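Long-range contacts in lactaldehyde dehydrogenase (Escherichia coli, PDB 2IMP), which catalyses the irreversible, NAD-dependent oxidation of L-lactaldehyde to L-lactate, accepts glycolaldehyde as well, and works as a homotetramer: residues N28-A33 and M325-N330; S407-T412 and R453-G458. All blocks are in the same frame, centred on the assembly; numbering follows the deposited sequence.

In the fold
Contact 1 and contact 2 lie in separate parts of one aldehyde dehydrogenase chain, their nearest atoms about 16 Å apart, and share no helix or strand. Contact 1 is a small, buried touch between two loops: the turn joining strands 23-27 and 34-39 meets the stretch leading into helix 331-346, on the cofactor side of the active site. Its chemistry is proline against proline and backbone carbonyl, without a hydrogen bond across. Contact 2 is larger and only partly buried. There the start of strand 409-416 is tied by backbone, arginine and serine hydrogen bonds to the turn after strand 452-453, near the lactate and, at its outer end, beside a second subunit.

Contact 1: residues N28-A33 and M325-N330; sequences NPATEA and MGPLIN
Pro-29 and Pro-327 meet ring against ring, crossing at a slant, with CB of Pro-29 3.8 Å from CG of Pro-327. This is the tight part of the contact. CB of Pro-29 also lies against two successive carbonyl oxygens, 3.3 Å from Leu-328 O and 3.5 Å from Ile-329 O. In return the ring of Pro-327 lies on the peptide after Pro-29, its CB 3.4 Å from Pro-29 O. The methyl of Ala-30 adds a lighter touch on Pro-327, CB to CG 3.9 Å. No hydrogen bond crosses directly; instead the backbones of Pro-29 and Leu-328 both bond to Tyr-363, which bridges the loops. The first loop keeps its form through an Asx turn: Asn-28 OD1 takes the N-H of Ala-30 at 2.8 Å, with the donor tilted 18° from the carbonyl plane. The loop so shaped joins strands 23-27 and 34-39, which lie side by side in a four-stranded mixed sheet. Beyond Pro-327, Leu-328 turns its side chain to Leu-334 and Val-337 of helix 331-346, and Asn-330, which touches the NADH, caps that helix through OD1 to Ala-333 N. On the solvent side Thr-31 points away and Ala-33 is exposed, while Glu-32 OE1 bonds Gly-362 N.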
ATOM      1  N   ASN A  28      -5.750 -47.150  -5.420  1.00 26.12           N
ATOM      2  CA  ASN A  28      -6.902 -46.473  -5.993  1.00 24.12           C
ATOM      3  C   ASN A  28      -8.075 -46.584  -4.997  1.00 24.58           C
ATOM      4  O   ASN A  28      -8.614 -47.665  -4.790  1.00 27.17           O
ATOM      5  CB  ASN A  28      -7.300 -47.124  -7.317  1.00 21.94           C
ATOM      6  CG  ASN A  28      -8.426 -46.384  -8.014  1.00 21.03           C
ATOM      7  OD1 ASN A  28      -9.366 -45.910  -7.374  1.00 19.39           O
ATOM      8  ND2 ASN A  28      -8.343 -46.293  -9.336  1.00 20.55           N
ATOM      9  N   PRO A  29      -8.472 -45.468  -4.376  1.00 24.15           N
ATOM     10  CA  PRO A  29      -9.565 -45.469  -3.400  1.00 23.68           C
ATOM     11  C   PRO A  29     -10.916 -46.073  -3.876  1.00 24.27           C
ATOM     12  O   PRO A  29     -11.763 -46.435  -3.059  1.00 21.71           O
ATOM     13  CB  PRO A  29      -9.677 -43.999  -3.023  1.00 22.41           C
ATOM     14  CG  PRO A  29      -9.351 -43.320  -4.316  1.00 22.63           C
ATOM     15  CD  PRO A  29      -8.136 -44.091  -4.778  1.00 22.69           C
ATOM     16  N   ALA A  30     -11.104 -46.171  -5.184  1.00 26.53           N
ATOM     17  CA  ALA A  30     -12.339 -46.732  -5.715  1.00 28.27           C
ATOM     18  C   ALA A  30     -12.322 -48.275  -5.837  1.00 29.08           C
ATOM     19  O   ALA A  30     -13.344 -48.932  -5.648  1.00 28.87           O
ATOM     20  CB  ALA A  30     -12.646 -46.110  -7.077  1.00 26.42           C
ATOM     21  N   THR A  31     -11.145 -48.824  -6.129  1.00 29.87           N
ATOM     22  CA  THR A  31     -10.980 -50.261  -6.316  1.00 30.85           C
ATOM     23  C   THR A  31      -9.982 -50.950  -5.358  1.00 32.78           C
ATOM     24  O   THR A  31      -9.878 -52.179  -5.341  1.00 32.44           O
ATOM     25  CB  THR A  31     -10.499 -50.560  -7.742  1.00 30.98           C
ATOM     26  OG1 THR A  31      -9.159 -50.072  -7.898  1.00 31.14           O
ATOM     27  CG2 THR A  31     -11.392 -49.874  -8.762  1.00 31.75           C
ATOM     28  N   GLU A  32      -9.259 -50.153  -4.580  1.00 32.88           N
ATOM     29  CA  GLU A  32      -8.262 -50.682  -3.662  1.00 33.57           C
ATOM     30  C   GLU A  32      -7.063 -51.366  -4.351  1.00 32.93           C
ATOM     31  O   GLU A  32      -6.256 -52.028  -3.702  1.00 34.77           O
ATOM     32  CB  GLU A  32      -8.909 -51.648  -2.673  1.00 35.57           C
ATOM     33  CG  GLU A  32      -9.658 -50.951  -1.559  1.00 38.40           C
ATOM     34  CD  GLU A  32     -10.378 -51.923  -0.658  1.00 41.53           C
ATOM     35  OE1 GLU A  32     -11.447 -52.431  -1.061  1.00 43.36           O
ATOM     36  OE2 GLU A  32      -9.870 -52.189   0.450  1.00 44.41           O
ATOM     37  N   ALA A  33      -6.962 -51.199  -5.664  1.00 30.84           N
ATOM     38  CA  ALA A  33      -5.853 -51.777  -6.406  1.00 31.66           C
ATOM     39  C   ALA A  33      -4.588 -50.888  -6.380  1.00 31.48           C
ATOM     40  O   ALA A  33      -4.689 -49.659  -6.374  1.00 31.53           O
ATOM     41  CB  ALA A  33      -6.269 -52.033  -7.847  1.00 30.82           C
ATOM     42  N   MET A 325     -20.170 -37.825  -6.638  1.00 28.71           N
ATOM     43  CA  MET A 325     -19.288 -38.218  -5.550  1.00 27.72           C
ATOM     44  C   MET A 325     -18.436 -39.476  -5.793  1.00 25.25           C
ATOM     45  O   MET A 325     -18.910 -40.466  -6.350  1.00 26.08           O
ATOM     46  CB  MET A 325     -20.123 -38.413  -4.289  1.00 30.18           C
ATOM     47  CG  MET A 325     -19.352 -38.895  -3.083  1.00 34.18           C
ATOM     48  SD  MET A 325     -20.438 -38.933  -1.660  1.00 41.15           S
ATOM     49  CE  MET A 325     -20.752 -37.157  -1.487  1.00 37.67           C
ATOM     50  N   GLY A 326     -17.180 -39.409  -5.368  1.00 22.83           N
ATOM     51  CA  GLY A 326     -16.282 -40.537  -5.508  1.00 19.99           C
ATOM     52  C   GLY A 326     -16.080 -41.191  -4.152  1.00 19.24           C
ATOM     53  O   GLY A 326     -16.818 -40.911  -3.210  1.00 17.36           O
ATOM     54  N   PRO A 327     -15.086 -42.072  -4.014  1.00 19.99           N
ATOM     55  CA  PRO A 327     -14.851 -42.729  -2.727  1.00 21.38           C
ATOM     56  C   PRO A 327     -13.990 -41.861  -1.783  1.00 23.05           C
ATOM     57  O   PRO A 327     -13.367 -40.888  -2.215  1.00 22.91           O
ATOM     58  CB  PRO A 327     -14.112 -43.990  -3.134  1.00 20.91           C
ATOM     59  CG  PRO A 327     -13.231 -43.475  -4.238  1.00 19.74           C
ATOM     60  CD  PRO A 327     -14.188 -42.615  -5.050  1.00 19.93           C
ATOM     61  N   LEU A 328     -13.984 -42.211  -0.502  1.00 24.43           N
ATOM     62  CA  LEU A 328     -13.145 -41.506   0.450  1.00 24.81           C
ATOM     63  C   LEU A 328     -11.666 -41.895   0.210  1.00 25.92           C
ATOM     64  O   LEU A 328     -11.400 -42.954  -0.366  1.00 25.65           O
ATOM     65  CB  LEU A 328     -13.556 -41.852   1.881  1.00 25.06           C
ATOM     66  CG  LEU A 328     -14.971 -41.443   2.292  1.00 26.37           C
ATOM     67  CD1 LEU A 328     -15.158 -41.704   3.782  1.00 27.43           C
ATOM     68  CD2 LEU A 328     -15.193 -39.969   1.990  1.00 26.91           C
ATOM     69  N   ILE A 329     -10.730 -41.056   0.646  1.00 25.78           N
ATOM     70  CA  ILE A 329      -9.311 -41.318   0.409  1.00 25.22           C
ATOM     71  C   ILE A 329      -8.781 -42.707   0.843  1.00 25.87           C
ATOM     72  O   ILE A 329      -8.107 -43.384   0.067  1.00 25.87           O
ATOM     73  CB  ILE A 329      -8.422 -40.207   1.046  1.00 23.07           C
ATOM     74  CG1 ILE A 329      -6.992 -40.314   0.514  1.00 22.00           C
ATOM     75  CG2 ILE A 329      -8.432 -40.326   2.558  1.00 24.11           C
ATOM     76  CD1 ILE A 329      -6.885 -40.175  -0.998  1.00 18.74           C
ATOM     77  N   ASN A 330      -9.086 -43.123   2.067  1.00 27.73           N
ATOM     78  CA  ASN A 330      -8.621 -44.419   2.550  1.00 28.43           C
ATOM     79  C   ASN A 330      -9.516 -45.083   3.624  1.00 29.50           C
ATOM     80  O   ASN A 330     -10.514 -44.511   4.061  1.00 29.03           O
ATOM     81  CB  ASN A 330      -7.194 -44.297   3.096  1.00 27.60           C
ATOM     82  CG  ASN A 330      -7.066 -43.224   4.163  1.00 28.67           C
ATOM     83  OD1 ASN A 330      -7.915 -43.104   5.047  1.00 25.57           O
ATOM     84  ND2 ASN A 330      -5.991 -42.440   4.089  1.00 29.07           N
TER

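Contact 2: residues S407-T412 and R453-G458. With SO4 (sulfate ion), chain B.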
ATOM      1  N   SER A 407     -16.161 -22.763  17.854  1.00 23.64           N
ATOM      2  CA  SER A 407     -15.335 -23.774  17.210  1.00 22.72           C
ATOM      3  C   SER A 407     -13.825 -23.467  17.298  1.00 23.72           C
ATOM      4  O   SER A 407     -13.432 -22.300  17.288  1.00 24.00           O
ATOM      5  CB  SER A 407     -15.742 -23.875  15.733  1.00 21.09           C
ATOM      6  OG  SER A 407     -14.803 -24.606  14.960  1.00 20.46           O
ATOM      7  N   ASP A 408     -12.995 -24.501  17.403  1.00 23.58           N
ATOM      8  CA  ASP A 408     -11.558 -24.274  17.437  1.00 26.15           C
ATOM      9  C   ASP A 408     -11.005 -23.880  16.060  1.00 24.99           C
ATOM     10  O   ASP A 408      -9.842 -23.509  15.925  1.00 27.22           O
ATOM     11  CB  ASP A 408     -10.808 -25.510  17.937  1.00 29.05           C
ATOM     12  CG  ASP A 408     -10.933 -25.694  19.429  1.00 31.91           C
ATOM     13  OD1 ASP A 408     -10.865 -24.677  20.149  1.00 35.12           O
ATOM     14  OD2 ASP A 408     -11.090 -26.847  19.878  1.00 33.09           O
ATOM     15  N   TYR A 409     -11.860 -23.974  15.052  1.00 23.14           N
ATOM     16  CA  TYR A 409     -11.472 -23.617  13.703  1.00 23.15           C
ATOM     17  C   TYR A 409     -12.149 -22.333  13.199  1.00 20.82           C
ATOM     18  O   TYR A 409     -13.293 -22.044  13.555  1.00 19.80           O
ATOM     19  CB  TYR A 409     -11.759 -24.780  12.758  1.00 27.26           C
ATOM     20  CG  TYR A 409     -11.088 -26.060  13.194  1.00 32.01           C
ATOM     21  CD1 TYR A 409     -11.719 -26.934  14.080  1.00 35.30           C
ATOM     22  CD2 TYR A 409      -9.795 -26.366  12.773  1.00 34.49           C
ATOM     23  CE1 TYR A 409     -11.075 -28.082  14.539  1.00 38.21           C
ATOM     24  CE2 TYR A 409      -9.140 -27.508  13.228  1.00 37.08           C
ATOM     25  CZ  TYR A 409      -9.783 -28.360  14.110  1.00 38.16           C
ATOM     26  OH  TYR A 409      -9.131 -29.480  14.575  1.00 40.64           O
ATOM     27  N   GLY A 410     -11.430 -21.573  12.380  1.00 17.48           N
ATOM     28  CA  GLY A 410     -11.974 -20.327  11.875  1.00 17.04           C
ATOM     29  C   GLY A 410     -11.465 -19.968  10.497  1.00 15.71           C
ATOM     30  O   GLY A 410     -11.003 -18.857  10.268  1.00 14.15           O
ATOM     31  N   LEU A 411     -11.544 -20.920   9.577  1.00 15.50           N
ATOM     32  CA  LEU A 411     -11.099 -20.694   8.218  1.00 17.70           C
ATOM     33  C   LEU A 411     -12.187 -20.101   7.287  1.00 18.01           C
ATOM     34  O   LEU A 411     -12.027 -19.000   6.771  1.00 17.76           O
ATOM     35  CB  LEU A 411     -10.566 -22.004   7.627  1.00 20.60           C
ATOM     36  CG  LEU A 411     -10.027 -21.964   6.192  1.00 21.39           C
ATOM     37  CD1 LEU A 411      -8.929 -20.912   6.066  1.00 19.88           C
ATOM     38  CD2 LEU A 411      -9.499 -23.347   5.818  1.00 22.36           C
ATOM     39  N   THR A 412     -13.288 -20.831   7.115  1.00 18.55           N
ATOM     40  CA  THR A 412     -14.371 -20.405   6.231  1.00 18.88           C
ATOM     41  C   THR A 412     -15.789 -20.393   6.856  1.00 18.62           C
ATOM     42  O   THR A 412     -16.120 -21.230   7.691  1.00 18.38           O
ATOM     43  CB  THR A 412     -14.429 -21.310   4.976  1.00 20.47           C
ATOM     44  OG1 THR A 412     -13.141 -21.347   4.348  1.00 23.75           O
ATOM     45  CG2 THR A 412     -15.451 -20.784   3.979  1.00 21.56           C
ATOM     46  N   ARG A 453      -7.765 -18.998  14.659  1.00 13.03           N
ATOM     47  CA  ARG A 453      -7.621 -20.043  15.659  1.00 12.73           C
ATOM     48  C   ARG A 453      -6.782 -21.257  15.174  1.00 12.84           C
ATOM     49  O   ARG A 453      -5.693 -21.066  14.638  1.00 14.17           O
ATOM     50  CB  ARG A 453      -9.016 -20.481  16.139  1.00 12.71           C
ATOM     51  CG  ARG A 453      -9.819 -19.329  16.770  1.00 13.32           C
ATOM     52  CD  ARG A 453     -11.179 -19.772  17.327  1.00 12.67           C
ATOM     53  NE  ARG A 453     -12.168 -20.051  16.284  1.00 13.68           N
ATOM     54  CZ  ARG A 453     -12.761 -19.118  15.543  1.00 14.37           C
ATOM     55  NH1 ARG A 453     -12.470 -17.836  15.722  1.00 12.20           N
ATOM     56  NH2 ARG A 453     -13.657 -19.467  14.626  1.00 14.57           N
ATOM     57  N   LYS A 454      -7.281 -22.477  15.345  1.00 12.45           N
ATOM     58  CA  LYS A 454      -6.510 -23.647  14.931  1.00 14.03           C
ATOM     59  C   LYS A 454      -6.494 -23.941  13.415  1.00 14.47           C
ATOM     60  O   LYS A 454      -5.822 -24.868  12.969  1.00 14.54           O
ATOM     61  CB  LYS A 454      -6.971 -24.894  15.695  1.00 17.43           C
ATOM     62  CG  LYS A 454      -6.684 -24.833  17.185  1.00 21.29           C
ATOM     63  CD  LYS A 454      -6.936 -26.173  17.865  1.00 26.76           C
ATOM     64  CE  LYS A 454      -6.670 -26.083  19.363  1.00 32.46           C
ATOM     65  NZ  LYS A 454      -6.830 -27.399  20.051  1.00 37.26           N
ATOM     66  N   SER A 455      -7.227 -23.147  12.641  1.00 14.56           N
ATOM     67  CA  SER A 455      -7.248 -23.333  11.199  1.00 16.07           C
ATOM     68  C   SER A 455      -5.882 -23.035  10.548  1.00 17.72           C
ATOM     69  O   SER A 455      -5.645 -23.385   9.389  1.00 17.73           O
ATOM     70  CB  SER A 455      -8.333 -22.458  10.564  1.00 17.66           C
ATOM     71  OG  SER A 455      -9.624 -22.929  10.911  1.00 22.17           O
ATOM     72  N   GLY A 456      -4.995 -22.383  11.299  1.00 17.13           N
ATOM     73  CA  GLY A 456      -3.678 -22.118  10.751  1.00 17.51           C
ATOM     74  C   GLY A 456      -2.856 -20.931  11.217  1.00 16.25           C
ATOM     75  O   GLY A 456      -3.164 -20.237  12.192  1.00 13.83           O
ATOM     76  N   ILE A 457      -1.756 -20.745  10.499  1.00 14.02           N
ATOM     77  CA  ILE A 457      -0.823 -19.659  10.722  1.00 15.29           C
ATOM     78  C   ILE A 457      -0.339 -19.101   9.377  1.00 15.36           C
ATOM     79  O   ILE A 457       0.035 -19.863   8.485  1.00 15.35           O
ATOM     80  CB  ILE A 457       0.392 -20.116  11.576  1.00 17.03           C
ATOM     81  CG1 ILE A 457      -0.041 -20.273  13.038  1.00 17.53           C
ATOM     82  CG2 ILE A 457       1.535 -19.096  11.477  1.00 15.72           C
ATOM     83  CD1 ILE A 457       1.056 -20.776  13.949  1.00 20.66           C
ATOM     84  N   GLY A 458      -0.374 -17.784   9.236  1.00 14.39           N
ATOM     85  CA  GLY A 458       0.015 -17.184   7.976  1.00 15.19           C
ATOM     86  C   GLY A 458      -1.137 -17.428   7.014  1.00 16.65           C
ATOM     87  O   GLY A 458      -2.303 -17.449   7.422  1.00 17.36           O
TER
HETATM   88  S   SO4 B 509     -13.740 -23.390   9.584  1.00 46.16           S
HETATM   89  O1  SO4 B 509     -13.363 -24.520  10.440  1.00 50.25           O
HETATM   90  O2  SO4 B 509     -13.089 -23.530   8.267  1.00 50.62           O
HETATM   91  O3  SO4 B 509     -15.196 -23.336   9.429  1.00 51.16           O
HETATM   92  O4  SO4 B 509     -13.330 -22.153  10.245  1.00 51.14           O
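Ser-455 OG has two hydrogen-bond partners: it accepts the N-H of Gly-410 at 2.7 Å, and it is also bonded to Gly-253 O. With OG anti to its own carbonyl carbon (chi1 -69°), the hydroxyl reaches in beside the strand, where it meets the Tyr-409 ring at the edge, in its plane, and comes within 3.4 Å of Tyr-409 CB. Lys-454 N donates to Asp-408 O at 2.8 Å, and CB and CG of Lys-454 lie against the same oxygen. The extended lysine chain then carries CD to 3.9 Å from Asp-408 CB; Lys-454 NZ stays 4.3 Å from Asp-408 OD2, too far for a salt bridge.

Tyr-409 and Arg-453 form an antiparallel, non-hydrogen-bonded pair where strand 409-416 meets strand 452-453, and a type I turn from Arg-453 to Gly-456 follows. Arg-453 bends at chi3 (-74°) and brings its guanidinium back alongside the neighbouring strand. NH2 bonds to Tyr-409 O at 2.8 Å, from above the carbonyl plane, and NE adds a weak bond to Ser-407 O. The same NH2 is held by Lys-431 O, and Phe-432 makes a cation-pi contact with the group. A leucine in place of Arg-453 would probably leave the carbonyls of Tyr-409 and Lys-431 without this shared donor and Phe-432 without its cation. Gly-410 CA sits 3.3 Å from NH2, where a side chain would collide with the guanidinium. Just past it, Leu-411 sends its side chain to Glu-251, Cys-285 and His-449 of the lactate pocket, while outward Lys-454 packs on Asn-244 of a second subunit. The N-H of Thr-412 donates to O2 of a sulfate, probably from the crystallisation liquor, which Lys-255 N also bonds; its placing against Gly-410 and Leu-411 is too close and so doubtful.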